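Local structure of 5'-deoxynucleotidase (1YNB) at residues A64-T69 and F113-V118; V120-K125 and L151-A156. The protein probably hydrolyses 2'-deoxyribonucleoside 5'-monophosphates to deoxyribonucleosides and phosphate, as a homodimeric, metal-dependent phosphatase of the HD-domain family. All coordinates share one frame; numbering follows the deposited sequence.

Contact 1: residues A64-T69 and F113-V118; sequences ACKAAT and FSDVEV
Lys66, on helix 61-73, reaches across to the turn that leads into helix 117-135 and closes a salt bridge with Asp115. Lys66 NZ lies 3.0 Å from Asp115 OD2, which it meets on the syn side, 23° out of the carboxylate plane; a second, weak hydrogen bond runs from NZ to Asp115 OD1. The two side chains cross at about a right angle. With CG anti to the backbone N (chi1 -178°) and the chain extended beyond it, Lys66 spans from the helix to the turn, its methylenes passing Phe113, with Lys66 CG 4.1 Å from Phe113 CD1 at the ring edge, near the ring plane. Phe113 CZ, at the far tip of the ring from its CB, comes within 4.3 Å of Thr69 CG2.

Next to the salt bridge the packing is apolar. Val116, the N-cap residue of helix 117-135, directs its side chain at helix 61-73: CB stands 4.0 Å from Ala67 CB, CG1 lies against the same methyl, and CG2 rests 3.9 Å from the backbone Lys66 O. The small Ala67 lets the two backbones approach to 5.3 Å between the CA atoms of Ala67 and Val116.

Behind this shell, Val116 N donates to Phe113 O, closing the turn that carries Phe113, Asp115 and Val116. Thr69 OG1 donates to Cys65 O, and this bond holds the threonine's rotation; Thr69 N reaches the same oxygen from the opposite face of its plane. Phe113 and Thr69 pack on Cys65 of the second subunit, placing this edge of the contact at the dimer interface. The buried Ala67-Val116 packing joins the helix to the turn, while partly exposed Lys66 and exposed Asp115 add a charged link at its margin, probably weakened by solvent.

Contact 2: residues V120-K125 and L151-A156; sequences VSDADK and LKTDAA
Asp122, on helix 117-135 of this all-helical HD-domain fold, grips the loop leading into helix 154-166 through both carboxylate oxygens and so holds Thr153, the N-cap residue of that helix. Three hydrogen bonds carry the contact. Lys152 N donates to the syn lone pair of Asp122 OD1 at 2.7 Å, nearly straight at 171°. Thr153 N uses the syn lone pair of Asp122 OD2, also at 2.7 Å, with an N-H...acceptor angle of 159°, and Thr153 OG1 donates to Asp122 OD2 almost in line with its C-O bond. Thr153 OG1 sits between the backbone N and the carbonyl carbon (chi1 74°) and in turn accepts from Ala156 N, the bond that caps the helix. An alanine in place of Asp122 would probably leave Lys152 N, Thr153 N and Thr153 OG1 without their acceptor and the cap free to shift.

Carbon packing accompanies the bonds. The Ala156 methyl CB sits 3.2 Å from Asp122 OD2, and away from the carboxylate Leu151 CD2 meets Lys125 CB at 3.9 Å, close to the backbone Asp122 O. Leu53 of helix 39-56 touches both Asp122 and Ala156 and helps bury the acid.

Two residues on from Asp122, Asp124 converges with His42, His74 and Asp75, consistent with an HD-type metal site, although no metal is bound to them here. The lysine ends lie at the margin: Lys125 NZ is hydrogen-bonded to the backbone Glu150 O, and the extended Lys152 chain brings its NZ to 3.5 Å from Ser121 OG.

In the fold
Both contacts use helix 117-135: contact 1 packs the turn just before it, up to its N-cap, on helix 61-73, and contact 2 ties its following turns to the start of helix 154-166. They are in series along the chain, their centres about 12 Å apart, and they meet where Val118 CG1 packs 3.5 Å from Thr153 CG2. Each is partly buried, but with different chemistry: contact 1 has an apolar interior and a salt bridge at its margin, whereas contact 2 buries a carboxylate satisfied by hydrogen bonds. Contact 1 borders the second subunit; contact 2 touches no other chain and includes Asp124 of a possible metal site.

Contact 1: residues A64-T69 and F113-V118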
ATOM      1  N   ALA A  64      18.451   3.121 -17.164  1.00 29.63           N
ATOM      2  CA  ALA A  64      17.567   2.403 -16.228  1.00 27.37           C
ATOM      3  C   ALA A  64      16.281   3.229 -16.015  1.00 28.99           C
ATOM      4  O   ALA A  64      15.174   2.683 -16.027  1.00 26.75           O
ATOM      5  CB  ALA A  64      18.286   2.185 -14.926  1.00 27.24           C
ATOM      6  N   CYS A  65      16.421   4.546 -15.836  1.00 26.42           N
ATOM      7  CA  CYS A  65      15.249   5.411 -15.644  1.00 26.33           C
ATOM      8  C   CYS A  65      14.352   5.404 -16.880  1.00 25.49           C
ATOM      9  O   CYS A  65      13.134   5.532 -16.806  1.00 26.63           O
ATOM     10  CB  CYS A  65      15.700   6.846 -15.343  1.00 21.28           C
ATOM     11  SG  CYS A  65      16.453   7.026 -13.810  1.00 28.13           S
ATOM     12  N   LYS A  66      14.938   5.251 -18.057  1.00 25.26           N
ATOM     13  CA  LYS A  66      14.125   5.230 -19.261  1.00 24.53           C
ATOM     14  C   LYS A  66      13.339   3.911 -19.390  1.00 24.18           C
ATOM     15  O   LYS A  66      12.238   3.839 -19.968  1.00 23.70           O
ATOM     16  CB  LYS A  66      15.033   5.392 -20.481  1.00 29.57           C
ATOM     17  CG  LYS A  66      14.306   5.430 -21.791  1.00 31.18           C
ATOM     18  CD  LYS A  66      15.307   5.831 -22.899  1.00 34.54           C
ATOM     19  CE  LYS A  66      14.620   6.081 -24.213  1.00 35.74           C
ATOM     20  NZ  LYS A  66      15.680   6.342 -25.250  1.00 36.62           N
ATOM     21  N   ALA A  67      13.950   2.856 -18.894  1.00 23.13           N
ATOM     22  CA  ALA A  67      13.319   1.553 -18.959  1.00 23.88           C
ATOM     23  C   ALA A  67      12.124   1.570 -17.992  1.00 21.28           C
ATOM     24  O   ALA A  67      11.074   1.019 -18.302  1.00 23.64           O
ATOM     25  CB  ALA A  67      14.320   0.486 -18.573  1.00 23.13           C
ATOM     26  N   ALA A  68      12.318   2.157 -16.834  1.00 21.86           N
ATOM     27  CA  ALA A  68      11.239   2.246 -15.848  1.00 23.05           C
ATOM     28  C   ALA A  68      10.086   3.049 -16.413  1.00 24.06           C
ATOM     29  O   ALA A  68       8.923   2.643 -16.331  1.00 22.79           O
ATOM     30  CB  ALA A  68      11.750   2.861 -14.567  1.00 19.38           C
ATOM     31  N   THR A  69      10.394   4.188 -17.041  1.00 22.88           N
ATOM     32  CA  THR A  69       9.344   5.016 -17.603  1.00 21.66           C
ATOM     33  C   THR A  69       8.590   4.309 -18.697  1.00 22.57           C
ATOM     34  O   THR A  69       7.364   4.380 -18.781  1.00 21.98           O
ATOM     35  CB  THR A  69       9.937   6.356 -18.154  1.00 21.82           C
ATOM     36  OG1 THR A  69      10.673   6.983 -17.116  1.00 21.86           O
ATOM     37  CG2 THR A  69       8.851   7.269 -18.621  1.00 24.02           C
ATOM     38  N   PHE A 113      10.861   4.281 -27.010  1.00 50.11           N
ATOM     39  CA  PHE A 113      11.331   3.366 -25.999  1.00 47.11           C
ATOM     40  C   PHE A 113      11.710   2.053 -26.674  1.00 45.32           C
ATOM     41  O   PHE A 113      11.740   1.010 -26.034  1.00 43.51           O
ATOM     42  CB  PHE A 113      10.240   3.120 -24.950  1.00 45.90           C
ATOM     43  CG  PHE A 113       9.763   4.366 -24.254  1.00 44.57           C
ATOM     44  CD1 PHE A 113      10.657   5.193 -23.585  1.00 43.87           C
ATOM     45  CD2 PHE A 113       8.411   4.680 -24.230  1.00 44.08           C
ATOM     46  CE1 PHE A 113      10.216   6.318 -22.896  1.00 44.87           C
ATOM     47  CE2 PHE A 113       7.953   5.806 -23.543  1.00 45.03           C
ATOM     48  CZ  PHE A 113       8.859   6.627 -22.872  1.00 44.01           C
ATOM     49  N   SER A 114      12.000   2.107 -27.972  1.00 43.83           N
ATOM     50  CA  SER A 114      12.396   0.900 -28.685  1.00 41.96           C
ATOM     51  C   SER A 114      13.680   0.317 -28.112  1.00 39.44           C
ATOM     52  O   SER A 114      13.855  -0.896 -28.098  1.00 39.91           O
ATOM     53  CB  SER A 114      12.563   1.185 -30.180  1.00 43.46           C
ATOM     54  OG  SER A 114      11.317   1.021 -30.845  1.00 45.47           O
ATOM     55  N   ASP A 115      14.560   1.164 -27.602  1.00 37.78           N
ATOM     56  CA  ASP A 115      15.814   0.683 -27.043  1.00 37.00           C
ATOM     57  C   ASP A 115      15.721   0.013 -25.680  1.00 36.58           C
ATOM     58  O   ASP A 115      16.714  -0.537 -25.199  1.00 34.88           O
ATOM     59  CB  ASP A 115      16.829   1.816 -26.944  1.00 38.66           C
ATOM     60  CG  ASP A 115      16.314   2.986 -26.149  1.00 41.08           C
ATOM     61  OD1 ASP A 115      15.100   3.251 -26.245  1.00 43.25           O
ATOM     62  OD2 ASP A 115      17.112   3.656 -25.443  1.00 41.30           O
ATOM     63  N   VAL A 116      14.553   0.086 -25.034  1.00 35.24           N
ATOM     64  CA  VAL A 116      14.397  -0.541 -23.724  1.00 34.01           C
ATOM     65  C   VAL A 116      13.217  -1.499 -23.741  1.00 34.07           C
ATOM     66  O   VAL A 116      12.808  -2.012 -22.693  1.00 34.16           O
ATOM     67  CB  VAL A 116      14.155   0.520 -22.585  1.00 33.67           C
ATOM     68  CG1 VAL A 116      15.392   1.361 -22.353  1.00 34.53           C
ATOM     69  CG2 VAL A 116      12.977   1.403 -22.930  1.00 31.13           C
ATOM     70  N   GLU A 117      12.652  -1.751 -24.911  1.00 33.19           N
ATOM     71  CA  GLU A 117      11.518  -2.642 -24.948  1.00 34.80           C
ATOM     72  C   GLU A 117      11.826  -4.019 -24.402  1.00 33.83           C
ATOM     73  O   GLU A 117      10.928  -4.691 -23.895  1.00 31.86           O
ATOM     74  CB  GLU A 117      10.918  -2.742 -26.360  1.00 36.98           C
ATOM     75  CG  GLU A 117      10.118  -1.481 -26.721  1.00 43.39           C
ATOM     76  CD  GLU A 117       9.304  -0.924 -25.520  1.00 45.61           C
ATOM     77  OE1 GLU A 117       8.321  -1.561 -25.068  1.00 48.28           O
ATOM     78  OE2 GLU A 117       9.653   0.159 -25.013  1.00 47.42           O
ATOM     79  N   VAL A 118      13.077  -4.458 -24.488  1.00 31.68           N
ATOM     80  CA  VAL A 118      13.361  -5.781 -23.948  1.00 32.88           C
ATOM     81  C   VAL A 118      13.311  -5.773 -22.431  1.00 32.17           C
ATOM     82  O   VAL A 118      12.858  -6.740 -21.837  1.00 32.03           O
ATOM     83  CB  VAL A 118      14.713  -6.348 -24.422  1.00 33.43           C
ATOM     84  CG1 VAL A 118      15.003  -7.637 -23.724  1.00 32.36           C
ATOM     85  CG2 VAL A 118      14.639  -6.639 -25.914  1.00 35.00           C
TER

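Contact 2: residues V120-K125 and L151-A156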
ATOM      1  N   VAL A 120      11.414  -3.827 -20.675  1.00 27.92           N
ATOM      2  CA  VAL A 120      10.005  -3.665 -20.348  1.00 28.15           C
ATOM      3  C   VAL A 120       9.315  -5.015 -20.464  1.00 28.78           C
ATOM      4  O   VAL A 120       8.533  -5.409 -19.585  1.00 26.30           O
ATOM      5  CB  VAL A 120       9.319  -2.648 -21.290  1.00 29.06           C
ATOM      6  CG1 VAL A 120       7.816  -2.517 -20.944  1.00 27.42           C
ATOM      7  CG2 VAL A 120       9.992  -1.276 -21.131  1.00 25.27           C
ATOM      8  N   SER A 121       9.611  -5.727 -21.546  1.00 26.28           N
ATOM      9  CA  SER A 121       9.005  -7.033 -21.793  1.00 28.29           C
ATOM     10  C   SER A 121       9.339  -8.028 -20.681  1.00 27.36           C
ATOM     11  O   SER A 121       8.443  -8.714 -20.183  1.00 28.56           O
ATOM     12  CB  SER A 121       9.488  -7.601 -23.138  1.00 30.49           C
ATOM     13  OG  SER A 121       8.781  -8.792 -23.455  1.00 36.20           O
ATOM     14  N   ASP A 122      10.615  -8.119 -20.312  1.00 24.68           N
ATOM     15  CA  ASP A 122      11.045  -9.026 -19.256  1.00 25.05           C
ATOM     16  C   ASP A 122      10.452  -8.597 -17.896  1.00 24.19           C
ATOM     17  O   ASP A 122      10.066  -9.449 -17.071  1.00 21.70           O
ATOM     18  CB  ASP A 122      12.564  -9.031 -19.110  1.00 25.86           C
ATOM     19  CG  ASP A 122      13.265 -10.081 -20.007  1.00 25.43           C
ATOM     20  OD1 ASP A 122      12.613 -10.778 -20.827  1.00 26.84           O
ATOM     21  OD2 ASP A 122      14.484 -10.195 -19.863  1.00 25.64           O
ATOM     22  N   ALA A 123      10.406  -7.291 -17.661  1.00 22.08           N
ATOM     23  CA  ALA A 123       9.878  -6.787 -16.371  1.00 21.25           C
ATOM     24  C   ALA A 123       8.395  -7.109 -16.188  1.00 20.75           C
ATOM     25  O   ALA A 123       7.969  -7.411 -15.064  1.00 22.44           O
ATOM     26  CB  ALA A 123      10.120  -5.247 -16.252  1.00 20.53           C
ATOM     27  N   ASP A 124       7.628  -7.017 -17.272  1.00 21.19           N
ATOM     28  CA  ASP A 124       6.186  -7.301 -17.313  1.00 22.16           C
ATOM     29  C   ASP A 124       6.014  -8.756 -16.870  1.00 22.14           C
ATOM     30  O   ASP A 124       5.241  -9.060 -15.951  1.00 22.96           O
ATOM     31  CB  ASP A 124       5.685  -7.122 -18.758  1.00 24.67           C
ATOM     32  CG  ASP A 124       4.233  -7.541 -18.949  1.00 28.99           C
ATOM     33  OD1 ASP A 124       3.881  -7.948 -20.075  1.00 30.72           O
ATOM     34  OD2 ASP A 124       3.419  -7.453 -17.993  1.00 27.45           O
ATOM     35  N   LYS A 125       6.739  -9.657 -17.514  1.00 19.70           N
ATOM     36  CA  LYS A 125       6.658 -11.094 -17.161  1.00 20.78           C
ATOM     37  C   LYS A 125       7.218 -11.433 -15.772  1.00 20.06           C
ATOM     38  O   LYS A 125       6.693 -12.298 -15.060  1.00 22.85           O
ATOM     39  CB  LYS A 125       7.414 -11.918 -18.214  1.00 22.21           C
ATOM     40  CG  LYS A 125       6.832 -11.791 -19.595  1.00 28.48           C
ATOM     41  CD  LYS A 125       7.657 -12.681 -20.524  1.00 32.78           C
ATOM     42  CE  LYS A 125       7.658 -12.197 -21.956  1.00 36.42           C
ATOM     43  NZ  LYS A 125       8.867 -12.811 -22.612  1.00 38.41           N
ATOM     44  N   LEU A 151      11.878 -15.494 -20.477  1.00 37.48           N
ATOM     45  CA  LEU A 151      12.501 -14.191 -20.316  1.00 35.30           C
ATOM     46  C   LEU A 151      13.608 -14.128 -21.349  1.00 37.24           C
ATOM     47  O   LEU A 151      14.109 -15.170 -21.766  1.00 37.57           O
ATOM     48  CB  LEU A 151      13.080 -14.062 -18.911  1.00 32.54           C
ATOM     49  CG  LEU A 151      11.986 -14.117 -17.822  1.00 30.97           C
ATOM     50  CD1 LEU A 151      12.618 -14.342 -16.460  1.00 27.81           C
ATOM     51  CD2 LEU A 151      11.155 -12.835 -17.851  1.00 28.08           C
ATOM     52  N   LYS A 152      13.996 -12.915 -21.749  1.00 36.58           N
ATOM     53  CA  LYS A 152      15.037 -12.741 -22.756  1.00 36.30           C
ATOM     54  C   LYS A 152      16.388 -12.360 -22.182  1.00 35.62           C
ATOM     55  O   LYS A 152      17.418 -12.830 -22.686  1.00 36.20           O
ATOM     56  CB  LYS A 152      14.632 -11.665 -23.766  1.00 36.49           C
ATOM     57  CG  LYS A 152      13.300 -11.854 -24.486  1.00 38.83           C
ATOM     58  CD  LYS A 152      13.015 -10.595 -25.315  1.00 42.47           C
ATOM     59  CE  LYS A 152      11.528 -10.389 -25.634  1.00 44.62           C
ATOM     60  NZ  LYS A 152      11.205  -8.956 -25.994  1.00 45.51           N
ATOM     61  N   THR A 153      16.416 -11.524 -21.145  1.00 33.67           N
ATOM     62  CA  THR A 153      17.696 -11.086 -20.585  1.00 32.88           C
ATOM     63  C   THR A 153      18.287 -11.974 -19.507  1.00 33.84           C
ATOM     64  O   THR A 153      17.566 -12.648 -18.775  1.00 32.58           O
ATOM     65  CB  THR A 153      17.625  -9.643 -20.030  1.00 33.68           C
ATOM     66  OG1 THR A 153      16.889  -9.617 -18.788  1.00 32.70           O
ATOM     67  CG2 THR A 153      16.942  -8.738 -21.033  1.00 32.02           C
ATOM     68  N   ASP A 154      19.616 -11.992 -19.420  1.00 33.15           N
ATOM     69  CA  ASP A 154      20.279 -12.811 -18.424  1.00 32.03           C
ATOM     70  C   ASP A 154      19.958 -12.305 -17.024  1.00 31.65           C
ATOM     71  O   ASP A 154      19.935 -13.082 -16.071  1.00 29.63           O
ATOM     72  CB  ASP A 154      21.797 -12.787 -18.605  1.00 35.31           C
ATOM     73  CG  ASP A 154      22.268 -13.613 -19.811  1.00 35.98           C
ATOM     74  OD1 ASP A 154      21.476 -14.401 -20.393  1.00 34.14           O
ATOM     75  OD2 ASP A 154      23.460 -13.458 -20.158  1.00 37.04           O
ATOM     76  N   ALA A 155      19.766 -10.994 -16.892  1.00 27.90           N
ATOM     77  CA  ALA A 155      19.466 -10.417 -15.587  1.00 28.14           C
ATOM     78  C   ALA A 155      18.092 -10.910 -15.105  1.00 25.32           C
ATOM     79  O   ALA A 155      17.921 -11.247 -13.938  1.00 25.53           O
ATOM     80  CB  ALA A 155      19.463  -8.891 -15.674  1.00 27.48           C
ATOM     81  N   ALA A 156      17.127 -10.926 -16.014  1.00 26.41           N
ATOM     82  CA  ALA A 156      15.773 -11.358 -15.684  1.00 24.57           C
ATOM     83  C   ALA A 156      15.823 -12.866 -15.359  1.00 26.35           C
ATOM     84  O   ALA A 156      15.213 -13.323 -14.397  1.00 25.18           O
ATOM     85  CB  ALA A 156      14.825 -11.080 -16.857  1.00 23.64           C
TER